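Local coordinates for Na Glutathione S-transferase 1 (Necator americanus, PDB 2ON7), which probably catalyses conjugation of glutathione to electrophilic compounds, working as a dimeric glutathione S-transferase of the human hookworm, at residues 10-15 / 164-169; 66-71 / 153-158; 173-176 / 181-184; 186-189 / 193-196. All blocks are in the same frame, centred on the assembly; numbering follows the deposited sequence.

Interaction 1: 10-15 / 164-169; sequences AIRGAG and NATMLT
Arg12 and Thr166 reach for each other from opposite directions and meet through a single nitrogen and a single oxygen. NH2 of Arg12 donates to OG1 of Thr166 at 2.7 Å, and the N-H...O angle of 175° makes the bond almost perfectly straight. The hydroxyl lies exactly in the guanidinium plane, and CB of Thr166 stands in that plane too, so the threonine meets the flat group at its edge. Arg12 gets there by a chain that is extended at chi2 and then turned at chi3 (-59°), which swings the guanidinium round to present its edge to the helix. On the other side, Thr166 places OG1 beside its own backbone N, chi1 -62°. From there the hydroxyl can also bond the carbonyl oxygen of Glu162, one helical turn earlier, so OG1 gives its proton to the helix while accepting one from the arginine. The pairing is a worked example of an interdomain bridge in the glutathione S-transferase fold: the loop after strand 4-9 belongs to the thioredoxin-like domain, and helix 155-168 is a central helix of the all-helical domain. In related enzymes this loop borders the glutathione site. NE of Arg12 forms a salt bridge to Glu162, and bonds to Thr166 and Glu162 together would limit rotation of the buried guanidinium. Arg201 brings a like charge close to NE, which the carboxylate of Glu162 probably helps to offset. NH1 makes a weak hydrogen bond to the carbonyl of Thr204.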
# COMPACT_ATOMS: atom_id res chain seq x y z
N ALA A 10 1.14 21.63 5.55
CA ALA A 10 0.10 22.57 5.21
C ALA A 10 -0.20 22.50 3.72
O ALA A 10 -0.11 23.48 3.00
CB ALA A 10 0.49 24.00 5.66
N ILE A 11 -0.55 21.29 3.28
CA ILE A 11 -1.08 21.00 1.95
C ILE A 11 -2.15 19.95 2.17
O ILE A 11 -2.30 19.44 3.29
CB ILE A 11 0.03 20.46 0.97
CG1 ILE A 11 0.68 19.22 1.58
CG2 ILE A 11 1.08 21.60 0.62
CD1 ILE A 11 1.68 18.49 0.67
N ARG A 12 -2.90 19.62 1.12
CA ARG A 12 -3.82 18.47 1.14
C ARG A 12 -3.03 17.15 1.05
O ARG A 12 -2.98 16.35 2.01
CB ARG A 12 -4.87 18.58 0.01
CG ARG A 12 -5.57 19.93 0.04
CD ARG A 12 -6.71 20.02 -0.91
NE ARG A 12 -6.32 19.79 -2.32
CZ ARG A 12 -5.92 20.75 -3.13
NH1 ARG A 12 -5.86 21.98 -2.67
NH2 ARG A 12 -5.55 20.49 -4.39
N GLY A 13 -2.40 16.94 -0.10
CA GLY A 13 -1.63 15.72 -0.37
C GLY A 13 -2.13 14.43 0.28
O GLY A 13 -3.27 13.97 0.09
N ALA A 14 -1.23 13.81 1.02
CA ALA A 14 -1.47 12.48 1.60
C ALA A 14 -2.24 12.55 2.93
O ALA A 14 -2.68 11.52 3.41
CB ALA A 14 -0.10 11.70 1.73
N GLY A 15 -2.46 13.76 3.48
CA GLY A 15 -3.31 13.99 4.67
C GLY A 15 -4.81 14.17 4.36
O GLY A 15 -5.67 13.88 5.20
N ASN A 164 -7.80 13.85 -8.83
CA ASN A 164 -8.19 14.35 -10.13
C ASN A 164 -8.44 15.86 -10.11
O ASN A 164 -8.01 16.60 -11.00
CB ASN A 164 -9.43 13.58 -10.62
CG ASN A 164 -9.11 12.13 -10.93
OD1 ASN A 164 -10.02 11.30 -11.12
ND2 ASN A 164 -7.80 11.83 -11.01
N ALA A 165 -9.13 16.29 -9.06
CA ALA A 165 -9.44 17.68 -8.83
C ALA A 165 -8.14 18.48 -8.75
O ALA A 165 -7.93 19.40 -9.51
CB ALA A 165 -10.24 17.78 -7.58
N THR A 166 -7.24 18.08 -7.86
CA THR A 166 -5.87 18.65 -7.79
C THR A 166 -5.14 18.68 -9.16
O THR A 166 -4.66 19.74 -9.58
CB THR A 166 -5.02 17.87 -6.75
OG1 THR A 166 -5.61 18.02 -5.46
CG2 THR A 166 -3.56 18.37 -6.72
N MET A 167 -5.07 17.54 -9.85
CA MET A 167 -4.46 17.49 -11.20
C MET A 167 -4.99 18.53 -12.20
O MET A 167 -4.19 19.29 -12.76
CB MET A 167 -4.49 16.07 -11.81
CG MET A 167 -3.48 15.14 -11.14
SD MET A 167 -1.75 15.67 -11.50
CE MET A 167 -1.86 16.18 -13.18
N LEU A 168 -6.31 18.61 -12.39
CA LEU A 168 -6.93 19.66 -13.24
C LEU A 168 -6.33 21.06 -13.02
O LEU A 168 -6.29 21.89 -13.92
CB LEU A 168 -8.46 19.70 -13.04
CG LEU A 168 -9.26 18.43 -13.40
CD1 LEU A 168 -10.75 18.69 -13.53
CD2 LEU A 168 -8.72 17.85 -14.69
N THR A 169 -5.87 21.31 -11.81
CA THR A 169 -5.24 22.57 -11.45
C THR A 169 -3.80 22.69 -12.01
O THR A 169 -3.23 23.78 -12.03
CB THR A 169 -5.25 22.71 -9.92
OG1 THR A 169 -6.62 22.71 -9.46
CG2 THR A 169 -4.64 23.97 -9.53

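Interaction 2: 66-71 / 153-158; sequences AICRYL and LTWVDL
Cys68 in the middle of helix 64-75 faces Trp155 in the first turn of helix 155-168, their CA atoms 6.9 Å apart. The indole of Trp155 lies between the two helices, touching Cys68 and Arg69. Its CG sits between the backbone N and the carbonyl carbon (chi1 63°), which turns the ring toward helix 64-75. One face of the indole receives the partner backbone: CA of Arg69 stands 4.2 Å from the centroid of the five-membered ring in a CH-pi contact. Cys68 comes in beside the benzene half, its CB 3.7 Å from CE3 of Trp155, while its sulfur makes an oblique sulfur-aromatic contact. CB of Arg69 lies 3.9 Å from CZ2 of Trp155; a bend at chi3 (-52°) then brings NH2 obliquely near CZ2 and CH2, the guanidinium turned 81° from the ring plane and so not stacked. Behind the tryptophan, Thr154 N bonds OD1 of Asp157 at 2.9 Å, one half of the Thr-x-x-Asp N-capping box familiar from this fold. Around the contact, a disulfide ties Cys68 to Cys17 of helix 16-25, Ile67 and Tyr70 pack on strand 53-56, and Trp155 leans on helix 82-109; NE of Arg69 is salt-bridged to Asp89 of that helix, and NH1 to Asp89 of the second subunit.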
# COMPACT_ATOMS: atom_id res chain seq x y z
N ALA A 66 -2.95 3.31 5.65
CA ALA A 66 -3.27 2.63 6.89
C ALA A 66 -4.16 3.51 7.77
O ALA A 66 -5.05 2.98 8.43
CB ALA A 66 -1.98 2.22 7.69
N ILE A 67 -3.87 4.81 7.80
CA ILE A 67 -4.69 5.80 8.48
C ILE A 67 -6.04 5.94 7.82
O ILE A 67 -7.09 5.83 8.49
CB ILE A 67 -4.03 7.18 8.46
CG1 ILE A 67 -2.73 7.17 9.29
CG2 ILE A 67 -5.00 8.27 8.96
CD1 ILE A 67 -1.89 8.35 8.99
N CYS A 68 -6.03 6.14 6.51
CA CYS A 68 -7.29 6.29 5.79
C CYS A 68 -8.17 5.02 5.97
O CYS A 68 -9.38 5.12 6.21
CB CYS A 68 -7.14 6.89 4.32
SG CYS A 68 -8.61 7.84 3.97
N ARG A 69 -7.56 3.82 5.93
CA ARG A 69 -8.35 2.60 6.06
C ARG A 69 -8.92 2.52 7.46
O ARG A 69 -10.10 2.22 7.62
CB ARG A 69 -7.53 1.36 5.73
CG ARG A 69 -8.26 -0.01 5.85
CD ARG A 69 -7.33 -1.17 5.60
NE ARG A 69 -6.64 -0.93 4.33
CZ ARG A 69 -5.37 -0.52 4.21
NH1 ARG A 69 -4.58 -0.37 5.27
NH2 ARG A 69 -4.88 -0.28 3.01
N TYR A 70 -8.11 2.85 8.46
CA TYR A 70 -8.50 2.75 9.85
C TYR A 70 -9.73 3.65 10.13
O TYR A 70 -10.76 3.18 10.68
CB TYR A 70 -7.31 3.10 10.79
CG TYR A 70 -7.73 3.25 12.25
CD1 TYR A 70 -7.76 2.15 13.10
CD2 TYR A 70 -8.07 4.50 12.78
CE1 TYR A 70 -8.17 2.26 14.43
CE2 TYR A 70 -8.49 4.63 14.15
CZ TYR A 70 -8.53 3.49 14.95
OH TYR A 70 -8.92 3.55 16.25
N LEU A 71 -9.62 4.92 9.78
CA LEU A 71 -10.69 5.86 10.04
C LEU A 71 -11.96 5.42 9.30
O LEU A 71 -13.03 5.41 9.93
CB LEU A 71 -10.30 7.30 9.64
CG LEU A 71 -9.13 7.88 10.43
CD1 LEU A 71 -8.59 9.11 9.72
CD2 LEU A 71 -9.57 8.18 11.88
N LEU A 153 -20.32 5.21 -0.80
CA LEU A 153 -19.01 5.84 -0.67
C LEU A 153 -18.07 4.95 0.15
O LEU A 153 -18.46 4.43 1.19
CB LEU A 153 -19.15 7.24 -0.00
CG LEU A 153 -17.99 8.22 0.33
CD1 LEU A 153 -16.97 7.64 1.29
CD2 LEU A 153 -17.23 8.71 -0.93
N THR A 154 -16.85 4.78 -0.34
CA THR A 154 -15.75 4.23 0.44
C THR A 154 -14.59 5.20 0.30
O THR A 154 -14.63 6.08 -0.56
CB THR A 154 -15.30 2.83 -0.08
OG1 THR A 154 -14.65 2.99 -1.34
CG2 THR A 154 -16.47 1.85 -0.22
N TRP A 155 -13.54 5.02 1.11
CA TRP A 155 -12.38 5.92 1.10
C TRP A 155 -11.61 6.05 -0.22
O TRP A 155 -10.98 7.08 -0.43
CB TRP A 155 -11.40 5.60 2.28
CG TRP A 155 -10.73 4.24 2.30
CD1 TRP A 155 -11.29 3.05 2.70
CD2 TRP A 155 -9.35 3.94 1.99
NE1 TRP A 155 -10.35 2.04 2.62
CE2 TRP A 155 -9.16 2.56 2.18
CE3 TRP A 155 -8.26 4.72 1.54
CZ2 TRP A 155 -7.93 1.93 1.94
CZ3 TRP A 155 -7.02 4.10 1.31
CH2 TRP A 155 -6.86 2.71 1.52
N VAL A 156 -11.57 5.01 -1.08
CA VAL A 156 -10.91 5.20 -2.39
C VAL A 156 -11.60 6.25 -3.26
O VAL A 156 -10.92 6.97 -3.99
CB VAL A 156 -10.88 3.97 -3.35
CG1 VAL A 156 -9.50 3.44 -3.50
CG2 VAL A 156 -11.95 2.98 -3.08
N ASP A 157 -12.93 6.29 -3.24
CA ASP A 157 -13.68 7.35 -3.93
C ASP A 157 -13.02 8.76 -3.72
O ASP A 157 -12.88 9.55 -4.64
CB ASP A 157 -15.15 7.30 -3.49
CG ASP A 157 -15.87 6.01 -3.97
OD1 ASP A 157 -16.56 5.33 -3.18
OD2 ASP A 157 -15.69 5.66 -5.17
N LEU A 158 -12.56 9.01 -2.50
CA LEU A 158 -12.02 10.29 -2.07
C LEU A 158 -10.61 10.48 -2.56
O LEU A 158 -10.27 11.53 -3.11
CB LEU A 158 -12.04 10.37 -0.54
CG LEU A 158 -13.31 10.01 0.22
CD1 LEU A 158 -12.95 9.96 1.70
CD2 LEU A 158 -14.38 11.08 -0.03

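Interaction 3: 173-176 / 181-184; sequences EFLE and VKEH
No flat group takes part in the meeting of Leu175 with Val181 and Lys182; the aromatic surface is supplied from next door, by Phe133 of helix 117-141, which both Leu175 and Val181 touch. The ring of Phe174 is directed elsewhere, against Phe133 with the two planes at about 65° and against Met167 and Leu168 of helix 155-168. Across the contact itself the two methyls of Leu175 divide the work. CD1 settles on the root of Lys182, 3.7 Å from its CB and equally far from its CA, with CG of the same lysine scarcely more distant. CD2 meets CG1 of Val181 at 4.1 Å, the two side chains crossing at about a right angle. Val181 offers that methyl because CG1 is anti to the backbone N (chi1 169°). The lysine starts toward the leucine, but bends at chi3 and chi4 carry its ammonium end away, so the aliphatic part alone does the touching. Leu175 is delivered by a type I beta turn from Glu173 to Glu176, in the loop that leads from helix 155-168 into helix 179-189. Such a contact is held by dispersion and the exclusion of water: with no hydrogen bond across it, the position of Leu175 probably rests on the turn and on packing against Val181, Lys182, Phe133 and Leu168, while the charged end of Lys182, an exposed residue, leads away from the contact.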
# COMPACT_ATOMS: atom_id res chain seq x y z
N GLU A 173 -6.25 19.45 -19.24
CA GLU A 173 -6.83 18.36 -20.04
C GLU A 173 -6.56 16.95 -19.49
O GLU A 173 -6.36 16.00 -20.26
CB GLU A 173 -6.37 18.44 -21.50
CG GLU A 173 -5.15 19.29 -21.72
CD GLU A 173 -3.90 18.72 -21.08
OE1 GLU A 173 -3.30 19.36 -20.19
OE2 GLU A 173 -3.52 17.63 -21.51
N PHE A 174 -6.60 16.81 -18.16
CA PHE A 174 -6.24 15.55 -17.52
C PHE A 174 -7.26 14.41 -17.74
O PHE A 174 -6.90 13.22 -17.86
CB PHE A 174 -5.94 15.75 -16.03
CG PHE A 174 -5.22 14.62 -15.40
CD1 PHE A 174 -4.01 14.17 -15.94
CD2 PHE A 174 -5.74 13.98 -14.27
CE1 PHE A 174 -3.34 13.11 -15.36
CE2 PHE A 174 -5.06 12.94 -13.67
CZ PHE A 174 -3.88 12.48 -14.22
N LEU A 175 -8.53 14.79 -17.85
CA LEU A 175 -9.60 13.81 -17.90
C LEU A 175 -10.09 13.61 -19.33
O LEU A 175 -11.12 12.97 -19.56
CB LEU A 175 -10.73 14.24 -16.98
CG LEU A 175 -10.26 14.53 -15.55
CD1 LEU A 175 -11.49 14.74 -14.68
CD2 LEU A 175 -9.34 13.41 -14.92
N GLU A 176 -9.33 14.15 -20.28
CA GLU A 176 -9.68 14.15 -21.70
C GLU A 176 -10.29 12.84 -22.25
O GLU A 176 -11.41 12.86 -22.79
CB GLU A 176 -8.48 14.62 -22.56
CG GLU A 176 -8.49 16.12 -22.89
CD GLU A 176 -7.63 16.54 -24.12
OE1 GLU A 176 -6.82 15.77 -24.66
OE2 GLU A 176 -7.75 17.70 -24.55
N VAL A 181 -14.47 8.81 -15.39
CA VAL A 181 -13.63 9.30 -14.30
C VAL A 181 -14.02 10.73 -13.90
O VAL A 181 -14.13 11.04 -12.72
CB VAL A 181 -12.12 9.24 -14.69
CG1 VAL A 181 -11.27 9.97 -13.69
CG2 VAL A 181 -11.67 7.82 -14.89
N LYS A 182 -14.24 11.59 -14.89
CA LYS A 182 -14.71 12.94 -14.67
C LYS A 182 -16.08 12.98 -13.94
O LYS A 182 -16.19 13.64 -12.89
CB LYS A 182 -14.75 13.68 -16.01
CG LYS A 182 -15.08 15.13 -15.92
CD LYS A 182 -15.56 15.56 -17.28
CE LYS A 182 -14.92 16.85 -17.71
NZ LYS A 182 -15.26 17.92 -16.73
N GLU A 183 -17.09 12.25 -14.49
CA GLU A 183 -18.39 12.04 -13.83
C GLU A 183 -18.26 11.59 -12.36
O GLU A 183 -19.04 12.04 -11.49
CB GLU A 183 -19.24 11.02 -14.59
CG GLU A 183 -19.76 11.48 -15.99
CD GLU A 183 -20.50 10.35 -16.76
OE1 GLU A 183 -20.20 9.14 -16.53
OE2 GLU A 183 -21.38 10.69 -17.60
N HIS A 184 -17.28 10.72 -12.09
CA HIS A 184 -17.04 10.19 -10.73
C HIS A 184 -16.55 11.30 -9.80
O HIS A 184 -17.11 11.48 -8.71
CB HIS A 184 -16.03 9.02 -10.74
CG HIS A 184 -15.46 8.67 -9.39
ND1 HIS A 184 -16.16 7.94 -8.45
CD2 HIS A 184 -14.24 8.91 -8.85
CE1 HIS A 184 -15.40 7.78 -7.37
NE2 HIS A 184 -14.23 8.34 -7.60

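Interaction 4: 186-189 / 193-196; sequences EKIR and KLKK
Leu194 brings one methyl, CD1, against the last turn of helix 179-189. CG2 of Ile188 lies 3.7 Å from CD1 of Leu194, and CA of Arg189 is equally near that methyl; these two neighbours carry the contact. The carbonyl oxygen of Ile188 is also close, but the approach is short and both torsions of Leu194 lie away from the staggered positions, so the exact place of CD1 is uncertain. Ile188 can offer its branch methyl because CG1 is anti to the carbonyl carbon (chi1 -57°), which leaves CG2 beside that carbon. A second, slighter meeting runs alongside: CB of Lys195 rests 3.5 Å from the carbonyl oxygen of Arg189, and the rest of the lysine leads away.

In the next shell, Ile188 is backed by Asp157, Leu158 and Ser161 of helix 155-168. Leu158 touches both Ile188 and Leu194, giving them a common apolar neighbour. Arg189 packs on Ala165 and is tied by a salt bridge from NH1 to Glu162. Lys193 is paired with Asp26, just past helix 16-25. Helices 179-189 and 192-200 are two consecutive helices of the all-helical domain joined by a very short connection. Chemically, the corner closes by aliphatic carbons packing against an isoleucine and the backbone at the helix end, without a hydrogen bond across it; the directional bonds belong to the charged ends of Arg189 and Lys193, which fasten each helix to other parts of the chain.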
# COMPACT_ATOMS: atom_id res chain seq x y z
N GLU A 186 -16.89 14.50 -10.01
CA GLU A 186 -17.98 15.42 -9.71
C GLU A 186 -19.08 14.87 -8.80
O GLU A 186 -19.68 15.63 -8.03
CB GLU A 186 -18.61 15.93 -10.99
CG GLU A 186 -17.60 16.59 -11.87
CD GLU A 186 -18.21 17.08 -13.16
OE1 GLU A 186 -17.99 18.26 -13.47
OE2 GLU A 186 -18.92 16.30 -13.83
N LYS A 187 -19.36 13.57 -8.91
CA LYS A 187 -20.39 12.93 -8.09
C LYS A 187 -19.91 12.89 -6.65
O LYS A 187 -20.62 13.37 -5.75
CB LYS A 187 -20.75 11.52 -8.62
CG LYS A 187 -20.92 10.46 -7.54
CD LYS A 187 -21.18 9.06 -8.10
CE LYS A 187 -22.24 8.34 -7.27
NZ LYS A 187 -23.61 8.94 -7.37
N ILE A 188 -18.69 12.37 -6.44
CA ILE A 188 -18.09 12.31 -5.07
C ILE A 188 -18.02 13.67 -4.42
O ILE A 188 -18.36 13.81 -3.24
CB ILE A 188 -16.67 11.61 -5.01
CG1 ILE A 188 -16.73 10.18 -5.59
CG2 ILE A 188 -16.06 11.60 -3.54
CD1 ILE A 188 -17.98 9.36 -5.12
N ARG A 189 -17.56 14.67 -5.16
CA ARG A 189 -17.27 15.98 -4.57
C ARG A 189 -18.52 16.82 -4.27
O ARG A 189 -18.47 17.73 -3.44
CB ARG A 189 -16.24 16.73 -5.40
CG ARG A 189 -14.87 16.04 -5.36
CD ARG A 189 -13.83 16.59 -6.36
NE ARG A 189 -13.30 17.90 -5.98
CZ ARG A 189 -12.48 18.15 -4.94
NH1 ARG A 189 -12.08 17.17 -4.12
NH2 ARG A 189 -12.04 19.39 -4.74
N LYS A 193 -21.67 16.99 2.77
CA LYS A 193 -20.65 17.18 3.80
C LYS A 193 -19.23 17.28 3.24
O LYS A 193 -18.37 17.92 3.85
CB LYS A 193 -20.69 16.06 4.87
CG LYS A 193 -21.66 16.28 6.04
CD LYS A 193 -21.56 15.13 7.01
CE LYS A 193 -22.64 15.21 8.09
NZ LYS A 193 -22.22 14.39 9.28
N LEU A 194 -18.95 16.59 2.14
CA LEU A 194 -17.67 16.73 1.45
C LEU A 194 -17.58 18.13 0.82
O LEU A 194 -16.60 18.85 1.04
CB LEU A 194 -17.53 15.66 0.35
CG LEU A 194 -16.19 14.94 0.14
CD1 LEU A 194 -15.94 14.62 -1.34
CD2 LEU A 194 -15.00 15.70 0.71
N LYS A 195 -18.61 18.50 0.06
CA LYS A 195 -18.77 19.82 -0.58
C LYS A 195 -18.53 20.99 0.38
O LYS A 195 -17.76 21.89 0.07
CB LYS A 195 -20.16 19.92 -1.23
CG LYS A 195 -20.45 21.20 -1.97
CD LYS A 195 -21.54 20.93 -3.02
CE LYS A 195 -21.47 21.89 -4.19
NZ LYS A 195 -22.10 23.20 -3.86
N LYS A 196 -19.23 20.96 1.52
CA LYS A 196 -18.97 21.86 2.64
C LYS A 196 -17.44 21.95 3.01
O LYS A 196 -16.89 23.08 3.07
CB LYS A 196 -19.87 21.50 3.84
CG LYS A 196 -19.66 22.45 5.04
CD LYS A 196 -20.88 22.60 5.95
CE LYS A 196 -20.56 23.55 7.13
NZ LYS A 196 -19.32 23.04 7.92

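Overall arrangement
Following the chain from its N terminus, interaction 1 opens just after the first strand and closes on the far end of helix 155-168, enclosing most of the protein. Interaction 2 is nested within that loop, joining helix 64-75 to the start of the same helix, about 16 Å from interaction 1 between centres. Both tie the thioredoxin-like domain to the helical domain. Interactions 3 and 4 follow in series as short local closures at the two ends of helix 179-189; none of the four loops cross. Helix 155-168 links them: Leu168 touches Leu175 of interaction 3, Ala165 meets Arg189 of interaction 4, and Asp157 reaches both His184 and Ile188.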